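Local coordinates for nucleoside diphosphate kinase (Aquifex aeolicus, PDB 3ZTP), which probably transfers the gamma phosphate of ATP to nucleoside diphosphates by a ping-pong mechanism, through a phosphohistidine intermediate, at residues Lys17-Lys22 and Ala108-Asp113; Val72-Leu77 and Cys133-Gly138; Asn104-Gln109 and Asn117-Ser122. One frame throughout, in Å; residues are numbered along the deposited sequence. Where two conformers were deposited one is given.

Contact 1 of 3, residues Lys17-Lys22 and Ala108-Asp113; sequences KGALGK and AQFGTD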
ATOM      1  N   LYS A  17     -19.817  -1.825  16.035  1.00 13.72           N
ATOM      2  CA  LYS A  17     -21.272  -1.753  15.963  1.00 12.71           C
ATOM      3  C   LYS A  17     -21.801  -2.246  14.598  1.00 13.51           C
ATOM      4  O   LYS A  17     -23.008  -2.428  14.428  1.00 16.04           O
ATOM      5  CB  LYS A  17     -21.786  -0.325  16.193  1.00 14.95           C
ATOM      6  CG  LYS A  17     -21.711   0.183  17.638  1.00 20.22           C
ATOM      7  CD  LYS A  17     -22.335   1.572  17.728  1.00 24.18           C
ATOM      8  CE  LYS A  17     -22.567   1.987  19.152  1.00 26.42           C
ATOM      9  NZ  LYS A  17     -23.724   1.240  19.742  1.00 31.10           N
ATOM     10  N   GLY A  18     -20.913  -2.434  13.625  1.00 10.40           N
ATOM     11  CA  GLY A  18     -21.316  -2.868  12.286  1.00 10.52           C
ATOM     12  C   GLY A  18     -21.867  -1.764  11.405  1.00  9.53           C
ATOM     13  O   GLY A  18     -22.608  -2.042  10.469  1.00 10.30           O
ATOM     14  N   ALA A  19     -21.484  -0.518  11.671  1.00  8.61           N
ATOM     15  CA  ALA A  19     -22.047   0.625  10.992  1.00  8.22           C
ATOM     16  C   ALA A  19     -21.287   1.109   9.767  1.00  7.53           C
ATOM     17  O   ALA A  19     -21.726   2.052   9.126  1.00  7.56           O
ATOM     18  CB  ALA A  19     -22.150   1.783  11.987  1.00  9.61           C
ATOM     19  N   LEU A  20     -20.183   0.455   9.409  1.00  7.05           N
ATOM     20  CA  LEU A  20     -19.343   0.990   8.339  1.00  6.85           C
ATOM     21  C   LEU A  20     -20.096   1.226   7.035  1.00  6.70           C
ATOM     22  O   LEU A  20     -19.951   2.258   6.379  1.00  7.77           O
ATOM     23  CB  LEU A  20     -18.199   0.015   8.068  1.00  7.59           C
ATOM     24  CG  LEU A  20     -17.363   0.336   6.830  1.00  8.23           C
ATOM     25  CD1 LEU A  20     -16.621   1.663   7.001  1.00  9.22           C
ATOM     26  CD2 LEU A  20     -16.371  -0.816   6.537  1.00  9.13           C
ATOM     27  N   GLY A  21     -20.853   0.228   6.601  1.00  7.35           N
ATOM     28  CA  GLY A  21     -21.557   0.347   5.345  1.00  7.54           C
ATOM     29  C   GLY A  21     -22.624   1.428   5.359  1.00  7.46           C
ATOM     30  O   GLY A  21     -22.761   2.177   4.392  1.00  7.86           O
ATOM     31  N   LYS A  22     -23.370   1.522   6.450  1.00  7.12           N
ATOM     32  CA  LYS A  22     -24.385   2.554   6.579  1.00  7.35           C
ATOM     33  C   LYS A  22     -23.748   3.946   6.550  1.00  7.33           C
ATOM     34  O   LYS A  22     -24.284   4.880   5.954  1.00  9.17           O
ATOM     35  CB  LYS A  22     -25.176   2.378   7.871  1.00  8.41           C
ATOM     36  CG  LYS A  22     -26.013   1.108   7.899  1.00  9.24           C
ATOM     37  CD  LYS A  22     -26.882   1.070   9.147  1.00 13.24           C
ATOM     38  CE  LYS A  22     -27.787  -0.181   9.212  1.00 17.66           C
ATOM     39  NZ  LYS A  22     -27.008  -1.407   9.500  1.00 16.48           N
ATOM     40  N   ALA A 108     -25.182  11.007  16.064  1.00  8.26           N
ATOM     41  CA  ALA A 108     -26.438  10.683  16.719  1.00  9.47           C
ATOM     42  C   ALA A 108     -26.808   9.232  16.476  1.00  9.71           C
ATOM     43  O   ALA A 108     -27.294   8.546  17.386  1.00 10.08           O
ATOM     44  CB  ALA A 108     -27.538  11.596  16.254  1.00 10.82           C
ATOM     45  N   GLN A 109     -26.620   8.763  15.254  1.00  8.43           N
ATOM     46  CA  GLN A 109     -27.036   7.414  14.879  1.00  8.54           C
ATOM     47  C   GLN A 109     -26.139   6.328  15.422  1.00 10.32           C
ATOM     48  O   GLN A 109     -26.621   5.267  15.813  1.00 11.99           O
ATOM     49  CB  GLN A 109     -27.098   7.302  13.360  1.00 10.12           C
ATOM     50  CG  GLN A 109     -28.238   8.128  12.792  1.00 11.49           C
ATOM     51  CD  GLN A 109     -29.584   7.434  12.956  1.00 14.03           C
ATOM     52  OE1 GLN A 109     -30.562   8.013  13.495  1.00 14.84           O
ATOM     53  NE2 GLN A 109     -29.656   6.197  12.472  1.00 15.10           N
ATOM     54  N   PHE A 110     -24.829   6.593  15.463  1.00  8.73           N
ATOM     55  CA  PHE A 110     -23.851   5.531  15.719  1.00  9.43           C
ATOM     56  C   PHE A 110     -22.864   5.831  16.842  1.00  9.68           C
ATOM     57  O   PHE A 110     -22.100   4.951  17.232  1.00 11.35           O
ATOM     58  CB  PHE A 110     -23.072   5.200  14.419  1.00  9.21           C
ATOM     59  CG  PHE A 110     -23.965   4.814  13.283  1.00  8.78           C
ATOM     60  CD1 PHE A 110     -24.758   3.683  13.372  1.00 11.32           C
ATOM     61  CD2 PHE A 110     -24.065   5.607  12.183  1.00  9.91           C
ATOM     62  CE1 PHE A 110     -25.621   3.332  12.323  1.00 11.22           C
ATOM     63  CE2 PHE A 110     -24.933   5.268  11.127  1.00 10.66           C
ATOM     64  CZ  PHE A 110     -25.710   4.127  11.223  1.00 10.15           C
ATOM     65  N   GLY A 111     -22.835   7.072  17.313  1.00  8.83           N
ATOM     66  CA  GLY A 111     -21.928   7.480  18.368  1.00  8.72           C
ATOM     67  C   GLY A 111     -22.465   7.160  19.740  1.00 10.16           C
ATOM     68  O   GLY A 111     -23.661   7.251  20.017  1.00 11.48           O
ATOM     69  N   THR A 112     -21.564   6.787  20.636  1.00 10.22           N
ATOM     70  CA  THR A 112     -21.907   6.482  22.022  1.00 11.54           C
ATOM     71  C   THR A 112     -21.847   7.707  22.914  1.00 10.61           C
ATOM     72  O   THR A 112     -22.809   7.975  23.629  1.00 13.31           O
ATOM     73  CB  THR A 112     -20.964   5.388  22.553  1.00 12.79           C
ATOM     74  OG1 THR A 112     -21.104   4.207  21.752  1.00 13.66           O
ATOM     75  CG2 THR A 112     -21.270   5.046  24.001  1.00 14.38           C
ATOM     76  N   ASP A 113     -20.758   8.454  22.860  1.00 10.91           N
ATOM     77  CA  ASP A 113     -20.534   9.535  23.811  1.00 11.64           C
ATOM     78  C   ASP A 113     -19.608  10.565  23.157  1.00 11.45           C
ATOM     79  O   ASP A 113     -19.524  10.608  21.910  1.00 11.46           O
ATOM     80  CB  ASP A 113     -20.004   8.956  25.139  1.00 12.44           C
ATOM     81  CG  ASP A 113     -18.798   8.082  24.946  1.00 12.92           C
ATOM     82  OD1 ASP A 113     -17.894   8.526  24.228  1.00 15.13           O
ATOM     83  OD2 ASP A 113     -18.727   6.971  25.507  1.00 13.47           O
TER
HETATM   84  O   HOH W   1     -23.397   2.655  22.203  1.00 37.44           O

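Contact 2 of 3, residues Val72-Leu77 and Cys133-Gly138; sequences VVAAVL and CFIFSG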
ATOM      1  N   VAL A  72      -9.547   0.492  11.682  1.00  7.15           N
ATOM      2  CA  VAL A  72     -10.400   1.595  11.291  1.00  6.50           C
ATOM      3  C   VAL A  72     -10.482   1.633   9.790  1.00  6.82           C
ATOM      4  O   VAL A  72      -9.717   0.951   9.094  1.00  7.23           O
ATOM      5  CB  VAL A  72      -9.879   2.954  11.824  1.00  6.77           C
ATOM      6  CG1 VAL A  72      -9.914   2.993  13.356  1.00  9.24           C
ATOM      7  CG2 VAL A  72      -8.453   3.247  11.382  1.00  8.19           C
ATOM      8  N   VAL A  73     -11.411   2.417   9.273  1.00  6.59           N
ATOM      9  CA  VAL A  73     -11.514   2.636   7.834  1.00  6.11           C
ATOM     10  C   VAL A  73     -11.492   4.113   7.568  1.00  7.59           C
ATOM     11  O   VAL A  73     -12.282   4.882   8.120  1.00  7.01           O
ATOM     12  CB  VAL A  73     -12.799   2.028   7.256  1.00  5.68           C
ATOM     13  CG1 VAL A  73     -13.018   2.489   5.819  1.00  6.18           C
ATOM     14  CG2 VAL A  73     -12.727   0.494   7.335  1.00  7.67           C
ATOM     15  N   ALA A  74     -10.598   4.541   6.694  1.00  5.66           N
ATOM     16  CA  ALA A  74     -10.544   5.930   6.259  1.00  5.15           C
ATOM     17  C   ALA A  74     -11.009   6.070   4.818  1.00  5.52           C
ATOM     18  O   ALA A  74     -10.864   5.141   4.010  1.00  6.31           O
ATOM     19  CB  ALA A  74      -9.110   6.475   6.388  1.00  6.77           C
ATOM     20  N   ALA A  75     -11.576   7.243   4.505  1.00  5.98           N
ATOM     21  CA  ALA A  75     -11.991   7.583   3.150  1.00  5.71           C
ATOM     22  C   ALA A  75     -11.705   9.031   2.874  1.00  8.23           C
ATOM     23  O   ALA A  75     -11.802   9.875   3.780  1.00  8.37           O
ATOM     24  CB  ALA A  75     -13.478   7.326   2.963  1.00  7.56           C
ATOM     25  N   VAL A  76     -11.330   9.324   1.639  1.00  7.17           N
ATOM     26  CA  VAL A  76     -11.264  10.691   1.187  1.00  7.13           C
ATOM     27  C   VAL A  76     -12.576  10.969   0.463  1.00  7.82           C
ATOM     28  O   VAL A  76     -12.951  10.237  -0.454  1.00  8.02           O
ATOM     29  CB  VAL A  76     -10.082  10.917   0.222  1.00  7.92           C
ATOM     30  CG1 VAL A  76     -10.116  12.339  -0.336  1.00  9.04           C
ATOM     31  CG2 VAL A  76      -8.765  10.636   0.929  1.00  8.63           C
ATOM     32  N   LEU A  77     -13.261  12.021   0.892  1.00  7.05           N
ATOM     33  CA  LEU A  77     -14.519  12.451   0.306  1.00  7.43           C
ATOM     34  C   LEU A  77     -14.304  13.748  -0.429  1.00  7.88           C
ATOM     35  O   LEU A  77     -13.712  14.686   0.106  1.00  9.87           O
ATOM     36  CB  LEU A  77     -15.573  12.657   1.402  1.00  7.67           C
ATOM     37  CG  LEU A  77     -15.857  11.444   2.272  1.00  7.44           C
ATOM     38  CD1 LEU A  77     -16.921  11.820   3.263  1.00  8.17           C
ATOM     39  CD2 LEU A  77     -16.288  10.256   1.439  1.00  9.77           C
ATOM     40  N   CYS A 133      -2.809  13.156   3.559  1.00  7.62           N
ATOM     41  CA  CYS A 133      -1.461  12.669   3.285  0.62  9.02           C
ATOM     42  C   CYS A 133      -0.971  11.694   4.350  1.00  8.88           C
ATOM     43  O   CYS A 133      -0.139  10.821   4.070  1.00  9.27           O
ATOM     44  CB  CYS A 133      -0.494  13.843   3.168  0.62  9.97           C
ATOM     45  SG  CYS A 133      -0.682  14.763   1.621  0.62 17.49           S
ATOM     46  N   PHE A 134      -1.447  11.823   5.570  1.00  8.07           N
ATOM     47  CA  PHE A 134      -0.996  10.901   6.588  1.00  8.11           C
ATOM     48  C   PHE A 134      -1.434   9.474   6.260  1.00  7.91           C
ATOM     49  O   PHE A 134      -0.705   8.510   6.527  1.00  7.39           O
ATOM     50  CB  PHE A 134      -1.499  11.288   7.975  1.00  8.82           C
ATOM     51  CG  PHE A 134      -0.704  10.662   9.073  1.00  8.69           C
ATOM     52  CD1 PHE A 134      -0.968   9.393   9.544  1.00  9.21           C
ATOM     53  CD2 PHE A 134       0.384  11.335   9.567  1.00 12.57           C
ATOM     54  CE1 PHE A 134      -0.174   8.819  10.533  1.00 10.24           C
ATOM     55  CE2 PHE A 134       1.179  10.769  10.564  1.00 15.14           C
ATOM     56  CZ  PHE A 134       0.899   9.505  11.030  1.00 12.87           C
ATOM     57  N   ILE A 135      -2.630   9.325   5.704  1.00  7.98           N
ATOM     58  CA  ILE A 135      -3.238   8.017   5.496  0.73  7.29           C
ATOM     59  C   ILE A 135      -3.054   7.491   4.072  1.00  6.76           C
ATOM     60  O   ILE A 135      -2.859   6.302   3.874  1.00  7.56           O
ATOM     61  CB  ILE A 135      -4.759   8.088   5.813  0.73  8.54           C
ATOM     62  CG1 ILE A 135      -4.989   8.585   7.247  0.73  9.62           C
ATOM     63  CG2 ILE A 135      -5.443   6.739   5.572  0.73  8.86           C
ATOM     64  CD1 ILE A 135      -4.292   7.760   8.328  0.73  9.86           C
ATOM     65  N   PHE A 136      -3.138   8.393   3.091  1.00  6.44           N
ATOM     66  CA  PHE A 136      -3.174   8.022   1.678  1.00  6.90           C
ATOM     67  C   PHE A 136      -2.140   8.774   0.876  1.00  7.37           C
ATOM     68  O   PHE A 136      -2.096  10.001   0.939  1.00  9.57           O
ATOM     69  CB  PHE A 136      -4.544   8.379   1.049  1.00  7.71           C
ATOM     70  CG  PHE A 136      -5.705   7.576   1.571  1.00  6.99           C
ATOM     71  CD1 PHE A 136      -5.852   6.245   1.250  1.00  7.26           C
ATOM     72  CD2 PHE A 136      -6.633   8.175   2.384  1.00  6.72           C
ATOM     73  CE1 PHE A 136      -6.938   5.523   1.724  1.00  7.78           C
ATOM     74  CE2 PHE A 136      -7.748   7.473   2.832  1.00  6.49           C
ATOM     75  CZ  PHE A 136      -7.880   6.155   2.525  1.00  6.51           C
ATOM     76  N   SER A 137      -1.386   8.062   0.051  1.00  6.99           N
ATOM     77  CA  SER A 137      -0.547   8.737  -0.937  1.00  6.73           C
ATOM     78  C   SER A 137      -1.393   9.162  -2.125  1.00  6.69           C
ATOM     79  O   SER A 137      -2.526   8.685  -2.333  1.00  7.01           O
ATOM     80  CB  SER A 137       0.535   7.808  -1.452  1.00  8.53           C
ATOM     81  OG  SER A 137      -0.032   6.816  -2.275  1.00  8.64           O
ATOM     82  N   GLY A 138      -0.846  10.018  -2.957  1.00  7.16           N
ATOM     83  CA  GLY A 138      -1.448  10.349  -4.226  1.00  8.33           C
ATOM     84  C   GLY A 138      -1.709   9.150  -5.091  1.00  9.09           C
ATOM     85  O   GLY A 138      -2.678   9.127  -5.860  1.00  9.61           O
TER

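Contact 3 of 3, residues Asn104-Gln109 and Asn117-Ser122; sequences NSIRAQ and NAIHAS. With SO4 (sulfate ion), chain D.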
ATOM      1  N   ASN A 104     -30.432  12.524  12.819  1.00  9.46           N
ATOM      2  CA  ASN A 104     -29.974  11.680  11.734  1.00  9.16           C
ATOM      3  C   ASN A 104     -28.509  11.908  11.397  1.00  9.16           C
ATOM      4  O   ASN A 104     -28.033  11.424  10.382  1.00 10.36           O
ATOM      5  CB  ASN A 104     -30.829  11.877  10.466  1.00 10.08           C
ATOM      6  CG  ASN A 104     -30.714  10.731   9.496  1.00 11.00           C
ATOM      7  OD1 ASN A 104     -30.550   9.578   9.892  1.00 12.16           O
ATOM      8  ND2 ASN A 104     -30.686  11.054   8.209  1.00 12.12           N
ATOM      9  N   SER A 105     -27.781  12.622  12.245  1.00  9.05           N
ATOM     10  CA  SER A 105     -26.351  12.762  12.038  1.00  8.17           C
ATOM     11  C   SER A 105     -25.632  11.460  12.322  1.00  7.80           C
ATOM     12  O   SER A 105     -26.125  10.593  13.034  1.00  8.63           O
ATOM     13  CB  SER A 105     -25.790  13.881  12.891  1.00  9.45           C
ATOM     14  OG  SER A 105     -25.870  13.609  14.284  1.00  9.99           O
ATOM     15  N   ILE A 106     -24.437  11.316  11.769  1.00  7.74           N
ATOM     16  CA  ILE A 106     -23.689  10.086  11.978  1.00  7.98           C
ATOM     17  C   ILE A 106     -23.474   9.842  13.477  1.00  8.29           C
ATOM     18  O   ILE A 106     -23.627   8.720  13.953  1.00  8.29           O
ATOM     19  CB  ILE A 106     -22.326  10.103  11.239  1.00  7.39           C
ATOM     20  CG1 ILE A 106     -22.491  10.280   9.726  1.00  9.49           C
ATOM     21  CG2 ILE A 106     -21.536   8.861  11.575  1.00  8.46           C
ATOM     22  CD1 ILE A 106     -23.325   9.232   9.076  1.00 10.81           C
ATOM     23  N   ARG A 107     -23.088  10.877  14.226  1.00  7.96           N
ATOM     24  CA  ARG A 107     -22.804  10.693  15.649  1.00  7.76           C
ATOM     25  C   ARG A 107     -24.060  10.404  16.442  1.00  7.65           C
ATOM     26  O   ARG A 107     -24.044   9.616  17.386  1.00  9.54           O
ATOM     27  CB  ARG A 107     -22.001  11.869  16.223  1.00  8.88           C
ATOM     28  CG  ARG A 107     -20.598  11.870  15.637  1.00  8.96           C
ATOM     29  CD  ARG A 107     -19.793  13.037  16.032  1.00 10.36           C
ATOM     30  NE  ARG A 107     -18.406  12.889  15.649  1.00  9.77           N
ATOM     31  CZ  ARG A 107     -17.600  13.910  15.432  1.00 10.51           C
ATOM     32  NH1 ARG A 107     -18.047  15.146  15.481  1.00 11.86           N
ATOM     33  NH2 ARG A 107     -16.327  13.713  15.161  1.00 10.79           N
ATOM     34  N   ALA A 108     -25.182  11.007  16.064  1.00  8.26           N
ATOM     35  CA  ALA A 108     -26.438  10.683  16.719  1.00  9.47           C
ATOM     36  C   ALA A 108     -26.808   9.232  16.476  1.00  9.71           C
ATOM     37  O   ALA A 108     -27.294   8.546  17.386  1.00 10.08           O
ATOM     38  CB  ALA A 108     -27.538  11.596  16.254  1.00 10.82           C
ATOM     39  N   GLN A 109     -26.620   8.763  15.254  1.00  8.43           N
ATOM     40  CA  GLN A 109     -27.036   7.414  14.879  1.00  8.54           C
ATOM     41  C   GLN A 109     -26.139   6.328  15.422  1.00 10.32           C
ATOM     42  O   GLN A 109     -26.621   5.267  15.813  1.00 11.99           O
ATOM     43  CB  GLN A 109     -27.098   7.302  13.360  1.00 10.12           C
ATOM     44  CG  GLN A 109     -28.238   8.128  12.792  1.00 11.49           C
ATOM     45  CD  GLN A 109     -29.584   7.434  12.956  1.00 14.03           C
ATOM     46  OE1 GLN A 109     -30.562   8.013  13.495  1.00 14.84           O
ATOM     47  NE2 GLN A 109     -29.656   6.197  12.472  1.00 15.10           N
ATOM     48  N   ASN A 117     -17.269   8.364  19.508  1.00  8.57           N
ATOM     49  CA  ASN A 117     -18.239   9.133  18.739  1.00  8.48           C
ATOM     50  C   ASN A 117     -18.229   8.790  17.258  1.00  7.78           C
ATOM     51  O   ASN A 117     -18.475   9.654  16.411  1.00  8.88           O
ATOM     52  CB  ASN A 117     -18.064  10.640  18.947  1.00  9.97           C
ATOM     53  CG  ASN A 117     -16.753  11.158  18.441  1.00 11.18           C
ATOM     54  OD1 ASN A 117     -15.902  10.412  17.985  1.00 10.96           O
ATOM     55  ND2 ASN A 117     -16.578  12.467  18.548  1.00 13.09           N
ATOM     56  N   ALA A 118     -17.934   7.531  16.964  1.00  7.66           N
ATOM     57  CA  ALA A 118     -18.148   6.888  15.658  1.00  6.54           C
ATOM     58  C   ALA A 118     -17.210   7.275  14.542  1.00  6.20           C
ATOM     59  O   ALA A 118     -16.864   6.424  13.730  1.00  7.18           O
ATOM     60  CB  ALA A 118     -19.609   7.046  15.185  1.00  8.11           C
ATOM     61  N   ILE A 119     -16.860   8.547  14.434  1.00  7.53           N
ATOM     62  CA  ILE A 119     -16.241   9.046  13.217  1.00  7.28           C
ATOM     63  C   ILE A 119     -15.427  10.295  13.504  1.00  7.17           C
ATOM     64  O   ILE A 119     -15.767  11.104  14.362  1.00  9.00           O
ATOM     65  CB  ILE A 119     -17.327   9.312  12.123  1.00  7.36           C
ATOM     66  CG1 ILE A 119     -16.725   9.633  10.754  1.00  7.75           C
ATOM     67  CG2 ILE A 119     -18.326  10.403  12.581  1.00  8.76           C
ATOM     68  CD1 ILE A 119     -17.744   9.515   9.630  1.00  7.95           C
ATOM     69  N   HIS A 120     -14.321  10.405  12.775  1.00  7.11           N
ATOM     70  CA  HIS A 120     -13.470  11.576  12.687  1.00  7.38           C
ATOM     71  C   HIS A 120     -13.694  12.230  11.322  1.00  7.32           C
ATOM     72  O   HIS A 120     -13.784  11.518  10.317  1.00  7.53           O
ATOM     73  CB  HIS A 120     -11.995  11.153  12.735  1.00  8.42           C
ATOM     74  CG  HIS A 120     -11.055  12.251  12.360  1.00 10.87           C
ATOM     75  ND1 HIS A 120     -10.570  13.145  13.281  1.00 13.36           N
ATOM     76  CD2 HIS A 120     -10.553  12.624  11.164  1.00 10.43           C
ATOM     77  CE1 HIS A 120      -9.789  14.019  12.668  1.00 13.18           C
ATOM     78  NE2 HIS A 120      -9.764  13.723  11.387  1.00 10.03           N
ATOM     79  N   ALA A 121     -13.719  13.555  11.262  1.00  8.24           N
ATOM     80  CA  ALA A 121     -13.597  14.265   9.988  1.00  7.73           C
ATOM     81  C   ALA A 121     -12.653  15.434  10.134  1.00  8.43           C
ATOM     82  O   ALA A 121     -12.589  16.065  11.193  1.00  9.80           O
ATOM     83  CB  ALA A 121     -14.949  14.759   9.487  1.00  9.83           C
ATOM     84  N   SER A 122     -11.930  15.736   9.070  1.00  8.14           N
ATOM     85  CA  SER A 122     -11.035  16.896   9.074  1.00  8.45           C
ATOM     86  C   SER A 122     -11.792  18.185   9.412  1.00  9.69           C
ATOM     87  O   SER A 122     -12.932  18.382   9.013  1.00 11.28           O
ATOM     88  CB  SER A 122     -10.396  17.063   7.694  1.00  8.83           C
ATOM     89  OG  SER A 122      -9.796  15.868   7.245  1.00  9.56           O
TER
HETATM   90  S   SO4 D 510     -11.466  13.007  16.355  0.61 29.77           S
HETATM   91  O1  SO4 D 510     -12.886  13.102  16.033  0.61 35.26           O
HETATM   92  O2  SO4 D 510     -10.769  14.159  15.786  0.61 37.69           O
HETATM   93  O3  SO4 D 510     -11.222  13.059  17.794  0.61 34.25           O
HETATM   94  O4  SO4 D 510     -10.929  11.765  15.871  0.61 20.32           O
HETATM   95  O   HOH W   2     -13.622  14.776  14.123  1.00 16.18           O

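Contact 1 of 3, residues Lys17-Lys22 and Ala108-Asp113
The Phe-110 ring has Ala-19 CB over one face and Gln-109 CB, from its own helix, over the opposite one, each offset toward the rim. The Ala-19 methyl makes a CH-pi contact, with CB 3.8 Å from the centroid of the Phe-110 ring and 23° off the ring normal. Farther out on the ring, Lys-22 crosses at about a right angle, its CB lying 3.8 Å from Phe-110 CZ. In this ferredoxin-like fold the contact joins the junction of helices 12-17 and 20-29 to the C-terminal end of helix 106-110. A Schellman motif ends the first of these helices at Gly-18, whose positive phi of 80° is easily adopted without a CB. Ala-19 follows, small enough to bring the backbone close beneath the ring. The long lysines suit the solvent side: Lys-22 lends the ring its inner methylenes, while its NZ forms a salt bridge with Asp-25 of the second subunit. Lys-17 instead runs past the backbone, its CD 3.4 Å from Phe-110 O. Beyond that carbonyl the Lys-17 chain, extended as far as CE, bends at its last torsion (chi4 -73°), which sets NZ beside a water. This water accepts from Lys-17 NZ at 2.9 Å and donates to Thr-112 OG1 at 2.8 Å.

Contact 2 of 3, residues Val72-Leu77 and Cys133-Gly138
Ala-74 and Ile-135 mark the closest approach of the two backbones, with CA atoms 7.6 Å apart, where strand 72-78, an inner strand of the antiparallel sheet, passes the end of helix 125-135. Val-76 and Phe-136 follow, their CA atoms 8.5 Å apart. Phe-136 is the first residue to leave the helix, its psi of 132° turning the chain out of the spiral. This is helix-on-sheet packing of the ferredoxin-like fold, buried and largely apolar. Ala-74 points its CB at the helix end and is small enough to let the strand come close to it. In the conformer of Ile-135 described here, Ala-74 CB lies 3.8 Å from Ile-135 CG2. In the same conformer Ile-135 CG2 lies over one face of the Phe-136 ring, offset toward the rim. The ring presents its edge to the strand, so that Phe-136 CZ is 3.5 Å from Ala-74 O, the weakly positive rim meeting a carbonyl oxygen. Leu-7 of strand 3-10 also packs against Phe-136. Just up the helix, Cys-133 forms a disulfide with Cys-133 of the third subunit, so the element packed here on the sheet also takes part in the tetramer interface. The Val-76 and Phe-136 side chains pass one another running opposite ways. Val-76 CG1 stands anti to the backbone N (chi1 175°), while the other branch does the touching: Val-76 CG2 is 3.6 Å from Phe-136 CD2 and 3.8 Å from CE2.

Contact 3 of 3, residues Asn104-Gln109 and Asn117-Ser122
The active site of the kinase is framed here, where helix 106-110 meets strand 119-121: Arg-107 and Asn-117 are predicted to bind ATP, and His-120 to carry the phosphoryl group. Arg-107 reaches across with its chain extended from CG to NE, crossing Ile-119 at about a right angle. Its NH2 donates to Ile-119 O at 2.8 Å with an N-H...O angle of 154°. NE adds two weak bonds, to Ile-119 O at 3.4 Å and to Asn-117 O at 3.3 Å; with the bonds of NH2 and of NH1 to Gly-91 O, they limit rotation of the guanidinium. Asn-117 lies side by side with the arginine, the amide plane only 14° from the guanidinium plane and ND2 over one face. The amide is itself held, OD1 by Lys-11 NZ and ND2 by Thr-93 O. Beneath this polar layer Ile-106 CG2 packs 3.7 Å from Ile-119 CG2, branched chains between helix and strand. A water accepts from both Arg-107 NH2 and Ala-121 N, and donates to sulfate O1 at 2.6 Å. An alanine in place of Arg-107 would probably leave Ile-119 O without its NH2 donor and this water without one of its two donors, and open a gap beside the Asn-117 amide. His-120 ND1, the nitrogen of a pros-phosphohistidine, donates to sulfate O2 at 2.7 Å, while NE2 is positioned by Glu-131. The sulfate, probably from the crystallisation liquor and also hydrogen-bonded to Tyr-51 OH, sits where a transferred phosphate might be expected, beside the predicted phosphoryl-carrying histidine of a nucleoside diphosphate kinase site.

Overall arrangement
From the N terminus, the chain passes residues 17-22, at the start of helix 20-29, and returns to them at 108-113, so contact 1 closes a loop of 85 residues. Residues 72-77, on strand 72-78, lie inside that loop but find their partner at 133-138 beyond it, so contacts 1 and 2 cross. Contact 3 closes a loop of seven residues nested within contact 2, and shares Ala-108 and Gln-109 with contact 1; their centres are about 7 Å apart. Contact 1 ties helices at the surface, contact 3 sets helix 106-110 against edge strand 119-121, and contact 2 fastens the C-terminal helix to the same sheet, on the opposite side of the chain's centre from contacts 1 and 3.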